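Local coordinates for cytochrome c-552/4 domain-containing protein (Ignicoccus hospitalis KIN4/I, PDB 4QO5), which binds eight c-type hemes as a membrane-associated cytochrome and so probably carries electrons, at residues K54-L57 with E58-V61; A44-T47 with P48-W52. All coordinates share one frame; numbering follows the deposited sequence.

Overall arrangement
Contacts 1 and 2 follow one another along the chain and close over the same heme c, their centres about 11 Å apart. Contact 2 is partly buried and builds the start of helix 48-51, with straight capping bonds and small apolar groups laid against the porphyrin periphery. Contact 1 lies at the surface, in the loop that leaves this helix, and relies on one sound turn bond and several weak ones, on charged side chains and on water. The two meet where Trp52 packs against Arg59 and Val61. One propionate joins their chemistry: 54-61 gives it a lysine ammonium and a backbone N-H, while 44-52 gives it Val46 and Ala51 carbon.

Contact 1 (K54-L57 with E58-V61); sequences KPAL and EREV. With HEC (heme c), chain D.
Arg59 sends CG away from its own N (chi1 179°) and bends at chi3, which folds its side chain back over the beta turn Pro55-Glu58, of type I, and lays one face of the guanidinium over Ala56 CA. Its NH2 makes a weak, bent hydrogen bond of 2.9 Å to Lys54 O, while NH1 touches the Ala56 methyl. In the turn itself, Glu58 N donates to Pro55 O at 3.0 Å from above the carbonyl plane, and Arg59 N makes weak bonds to both Pro55 O and Ala56 O. Pro55 and Glu58 point the same way, side by side, with ring CD against CB.

Lys54 takes the other direction. Extended beyond CG, it runs past Glu58 CG and delivers NZ to a heme propionate, bonding O2D at 2.7 Å; the second oxygen, O1D, receives Glu60 N at 2.9 Å in a fairly straight bond (155°). Two donors thus grip one carboxylate, which probably steadies its negative charge and limits its rotation. A water accepts from Lys54 NZ and donates to Glu58 OE2, linking two opposite charges 5.4 Å apart; another bridges Leu57 O and Arg59 O. The second propionate lies close to Glu60, whose OE1 is 2.6 Å from O1A of the heme. The same OE1 is salt-bridged to Lys42, and Val61 CG1 rests on the pyrrole carbon C2D.

The turn sits at the surface in the loop between helix 48-51 and helix 70-73. Trp52, from the segment 48-52, packs on Arg59 and Val61, while Pro271 touches Glu58 and Glu60 from a distant loop.

Contact 2 (A44-T47 with P48-W52); sequences AHVT and PAEAW. With HEC (heme c), chain D.
A capping box opens helix 48-51, with Thr47 as its N-cap and Glu50 as the returning partner. Thr47 OG1 accepts from Glu50 N at 3.0 Å. In return, Glu50 OE2 accepts from Thr47 N at 3.1 Å. This second bond is nearly straight (169°), though the N-H arrives from above the carboxylate plane. Chi1 of 74° sets OG1 between the backbone N and carbonyl carbon of Thr47, facing into the first turn, where it also touches Glu50 CG. Thr47 O then takes Ala51 N at 2.9 Å, the first regular helical bond.

Beside the box, Val46 CG1 packs against Ala51 CB at 4.0 Å, and both reach the heme. Ala51 CB lies 3.5 Å from the propionate carbon CGD, Val46 CG1 meets O2D, and Pro48 N sits 3.6 Å from the ring methyl CMD.

A water donates to Glu50 OE2 and, weakly, to His45 O. The oxygen that closes the box therefore accepts from both a backbone N-H and water, and its negative charge at the helix N-terminus is probably favoured by the N-H groups of the first turn.

Contact 1 (K54-L57 with E58-V61)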
# COMPACT_ATOMS: atom_id res chain seq x y z
N LYS A 54 38.49 -11.93 13.26
CA LYS A 54 37.42 -12.84 12.85
C LYS A 54 37.75 -13.51 11.52
O LYS A 54 38.50 -12.96 10.72
CB LYS A 54 36.10 -12.07 12.74
CG LYS A 54 35.63 -11.48 14.07
CD LYS A 54 34.41 -10.60 13.88
CE LYS A 54 33.98 -9.99 15.20
NZ LYS A 54 32.68 -9.24 15.11
N PRO A 55 37.17 -14.70 11.27
CA PRO A 55 37.42 -15.40 10.00
C PRO A 55 36.87 -14.59 8.83
O PRO A 55 35.93 -13.81 9.02
CB PRO A 55 36.61 -16.70 10.15
CG PRO A 55 36.34 -16.84 11.62
CD PRO A 55 36.28 -15.46 12.17
N ALA A 56 37.44 -14.78 7.64
CA ALA A 56 37.09 -13.96 6.48
C ALA A 56 35.59 -13.83 6.20
O ALA A 56 35.09 -12.72 5.99
CB ALA A 56 37.82 -14.45 5.24
N LEU A 57 34.87 -14.94 6.24
CA LEU A 57 33.44 -14.93 5.94
C LEU A 57 32.59 -14.15 6.95
O LEU A 57 31.54 -13.62 6.61
CB LEU A 57 32.91 -16.37 5.83
CG LEU A 57 33.29 -17.12 4.55
CD1 LEU A 57 32.67 -18.50 4.56
CD2 LEU A 57 32.87 -16.34 3.31
N GLU A 58 33.07 -14.08 8.19
CA GLU A 58 32.33 -13.48 9.29
C GLU A 58 32.66 -11.99 9.41
O GLU A 58 31.89 -11.20 9.95
CB GLU A 58 32.71 -14.21 10.58
CG GLU A 58 32.15 -13.61 11.86
CD GLU A 58 30.71 -14.02 12.12
OE1 GLU A 58 30.28 -15.06 11.58
OE2 GLU A 58 30.00 -13.30 12.87
N ARG A 59 33.82 -11.62 8.90
CA ARG A 59 34.37 -10.28 9.10
C ARG A 59 33.65 -9.20 8.27
O ARG A 59 33.34 -9.41 7.10
CB ARG A 59 35.86 -10.36 8.74
CG ARG A 59 36.66 -9.10 8.84
CD ARG A 59 38.15 -9.43 8.80
NE ARG A 59 38.56 -9.96 7.49
CZ ARG A 59 39.26 -11.07 7.31
NH1 ARG A 59 39.58 -11.45 6.08
NH2 ARG A 59 39.66 -11.80 8.35
N GLU A 60 33.41 -8.04 8.87
CA GLU A 60 32.73 -6.95 8.17
C GLU A 60 33.55 -5.65 8.17
O GLU A 60 32.99 -4.56 8.23
CB GLU A 60 31.36 -6.68 8.79
CG GLU A 60 30.37 -7.85 8.55
CD GLU A 60 28.98 -7.56 9.08
OE1 GLU A 60 28.86 -7.14 10.26
OE2 GLU A 60 28.00 -7.76 8.33
N VAL A 61 34.87 -5.79 8.15
CA VAL A 61 35.79 -4.70 7.81
C VAL A 61 36.60 -5.19 6.62
O VAL A 61 36.72 -6.40 6.43
CB VAL A 61 36.77 -4.36 8.94
CG1 VAL A 61 36.05 -3.67 10.08
CG2 VAL A 61 37.51 -5.61 9.42
FE HEC D . 31.73 0.39 9.77
CHA HEC D . 30.70 -2.69 10.87
CHB HEC D . 28.99 0.55 7.71
CHC HEC D . 32.56 3.54 9.01
CHD HEC D . 34.69 0.07 11.46
NA HEC D . 30.13 -0.83 9.38
C1A HEC D . 29.90 -2.06 9.95
C2A HEC D . 28.63 -2.56 9.45
C3A HEC D . 28.17 -1.66 8.57
C4A HEC D . 29.11 -0.56 8.51
CMA HEC D . 26.87 -1.73 7.75
CAA HEC D . 28.00 -3.94 9.85
CBA HEC D . 26.92 -3.66 10.90
CGA HEC D . 26.12 -4.91 11.20
O1A HEC D . 26.58 -6.05 10.93
O2A HEC D . 25.00 -4.75 11.73
NB HEC D . 30.96 1.67 8.57
C1B HEC D . 29.78 1.65 7.86
C2B HEC D . 29.51 2.94 7.33
C3B HEC D . 30.50 3.76 7.77
C4B HEC D . 31.41 2.99 8.53
CMB HEC D . 28.25 3.23 6.48
CAB HEC D . 30.80 5.25 7.69
CBB HEC D . 29.49 6.11 7.75
NC HEC D . 33.34 1.57 10.10
C1C HEC D . 33.49 2.88 9.75
C2C HEC D . 34.85 3.31 10.05
C3C HEC D . 35.26 2.43 11.00
C4C HEC D . 34.43 1.26 10.87
CMC HEC D . 35.15 4.83 10.05
CAC HEC D . 36.55 2.32 11.87
CBC HEC D . 37.24 3.63 12.32
ND HEC D . 32.56 -1.03 10.95
C1D HEC D . 33.79 -0.96 11.58
C2D HEC D . 34.00 -2.11 12.39
C3D HEC D . 32.78 -2.98 12.21
C4D HEC D . 31.93 -2.26 11.28
CMD HEC D . 35.23 -2.43 13.28
CAD HEC D . 32.56 -4.35 12.89
CBD HEC D . 33.02 -5.40 11.88
CGD HEC D . 33.00 -6.79 12.47
O1D HEC D . 33.40 -7.77 11.75
O2D HEC D . 32.59 -6.93 13.65
O HOH W 1 31.09 -11.48 14.56
O HOH W 2 31.44 -11.16 5.84

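Contact 2 (A44-T47 with P48-W52)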
# COMPACT_ATOMS: atom_id res chain seq x y z
N ALA A 44 29.69 0.39 17.67
CA ALA A 44 29.91 0.94 19.00
C ALA A 44 30.55 -0.09 19.95
O ALA A 44 30.93 0.25 21.07
CB ALA A 44 28.58 1.45 19.59
N HIS A 45 30.65 -1.34 19.49
CA HIS A 45 31.06 -2.43 20.38
C HIS A 45 32.24 -3.27 19.85
O HIS A 45 32.68 -4.20 20.51
CB HIS A 45 29.87 -3.35 20.64
CG HIS A 45 28.69 -2.61 21.18
ND1 HIS A 45 28.54 -2.34 22.52
CD2 HIS A 45 27.65 -2.02 20.55
CE1 HIS A 45 27.44 -1.64 22.71
NE2 HIS A 45 26.88 -1.42 21.53
N VAL A 46 32.73 -2.92 18.67
CA VAL A 46 33.81 -3.69 18.06
C VAL A 46 34.89 -2.73 17.55
O VAL A 46 34.58 -1.73 16.90
CB VAL A 46 33.31 -4.51 16.86
CG1 VAL A 46 34.45 -5.37 16.26
CG2 VAL A 46 32.11 -5.40 17.26
N THR A 47 36.15 -3.03 17.84
CA THR A 47 37.26 -2.24 17.29
C THR A 47 37.72 -2.86 15.96
O THR A 47 37.47 -4.05 15.71
CB THR A 47 38.46 -2.20 18.24
OG1 THR A 47 39.13 -3.47 18.21
CG2 THR A 47 38.04 -1.88 19.65
N PRO A 48 38.35 -2.06 15.08
CA PRO A 48 38.89 -2.61 13.84
C PRO A 48 39.87 -3.75 14.07
O PRO A 48 39.84 -4.75 13.34
CB PRO A 48 39.59 -1.40 13.22
CG PRO A 48 38.72 -0.24 13.67
CD PRO A 48 38.40 -0.58 15.10
N ALA A 49 40.70 -3.64 15.10
CA ALA A 49 41.64 -4.72 15.42
C ALA A 49 40.91 -6.02 15.84
O ALA A 49 41.36 -7.11 15.50
CB ALA A 49 42.62 -4.28 16.50
N GLU A 50 39.81 -5.88 16.57
CA GLU A 50 38.98 -7.03 16.93
C GLU A 50 38.28 -7.65 15.72
O GLU A 50 38.20 -8.87 15.60
CB GLU A 50 37.94 -6.64 17.99
CG GLU A 50 38.59 -6.40 19.36
CD GLU A 50 37.68 -5.70 20.36
OE1 GLU A 50 38.11 -5.60 21.53
OE2 GLU A 50 36.57 -5.23 19.99
N ALA A 51 37.76 -6.80 14.83
CA ALA A 51 37.09 -7.31 13.64
C ALA A 51 38.06 -8.09 12.77
O ALA A 51 37.71 -9.12 12.20
CB ALA A 51 36.47 -6.18 12.85
N TRP A 52 39.30 -7.61 12.68
CA TRP A 52 40.30 -8.32 11.88
C TRP A 52 40.71 -9.70 12.43
O TRP A 52 41.33 -10.49 11.71
CB TRP A 52 41.53 -7.44 11.57
CG TRP A 52 41.32 -6.69 10.29
CD1 TRP A 52 40.99 -5.37 10.14
CD2 TRP A 52 41.38 -7.24 8.97
NE1 TRP A 52 40.85 -5.07 8.81
CE2 TRP A 52 41.08 -6.20 8.07
CE3 TRP A 52 41.64 -8.52 8.46
CZ2 TRP A 52 41.04 -6.40 6.69
CZ3 TRP A 52 41.61 -8.71 7.09
CH2 TRP A 52 41.31 -7.66 6.22
FE HEC D . 31.73 0.39 9.77
CHA HEC D . 30.70 -2.69 10.87
CHB HEC D . 28.99 0.55 7.71
CHC HEC D . 32.56 3.54 9.01
CHD HEC D . 34.69 0.07 11.46
NA HEC D . 30.13 -0.83 9.38
C1A HEC D . 29.90 -2.06 9.95
C2A HEC D . 28.63 -2.56 9.45
C3A HEC D . 28.17 -1.66 8.57
C4A HEC D . 29.11 -0.56 8.51
CMA HEC D . 26.87 -1.73 7.75
CAA HEC D . 28.00 -3.94 9.85
CBA HEC D . 26.92 -3.66 10.90
CGA HEC D . 26.12 -4.91 11.20
O1A HEC D . 26.58 -6.05 10.93
O2A HEC D . 25.00 -4.75 11.73
NB HEC D . 30.96 1.67 8.57
C1B HEC D . 29.78 1.65 7.86
C2B HEC D . 29.51 2.94 7.33
C3B HEC D . 30.50 3.76 7.77
C4B HEC D . 31.41 2.99 8.53
CMB HEC D . 28.25 3.23 6.48
CAB HEC D . 30.80 5.25 7.69
CBB HEC D . 29.49 6.11 7.75
NC HEC D . 33.34 1.57 10.10
C1C HEC D . 33.49 2.88 9.75
C2C HEC D . 34.85 3.31 10.05
C3C HEC D . 35.26 2.43 11.00
C4C HEC D . 34.43 1.26 10.87
CMC HEC D . 35.15 4.83 10.05
CAC HEC D . 36.55 2.32 11.87
CBC HEC D . 37.24 3.63 12.32
ND HEC D . 32.56 -1.03 10.95
C1D HEC D . 33.79 -0.96 11.58
C2D HEC D . 34.00 -2.11 12.39
C3D HEC D . 32.78 -2.98 12.21
C4D HEC D . 31.93 -2.26 11.28
CMD HEC D . 35.23 -2.43 13.28
CAD HEC D . 32.56 -4.35 12.89
CBD HEC D . 33.02 -5.40 11.88
CGD HEC D . 33.00 -6.79 12.47
O1D HEC D . 33.40 -7.77 11.75
O2D HEC D . 32.59 -6.93 13.65
O HOH W 3 35.56 -3.38 22.08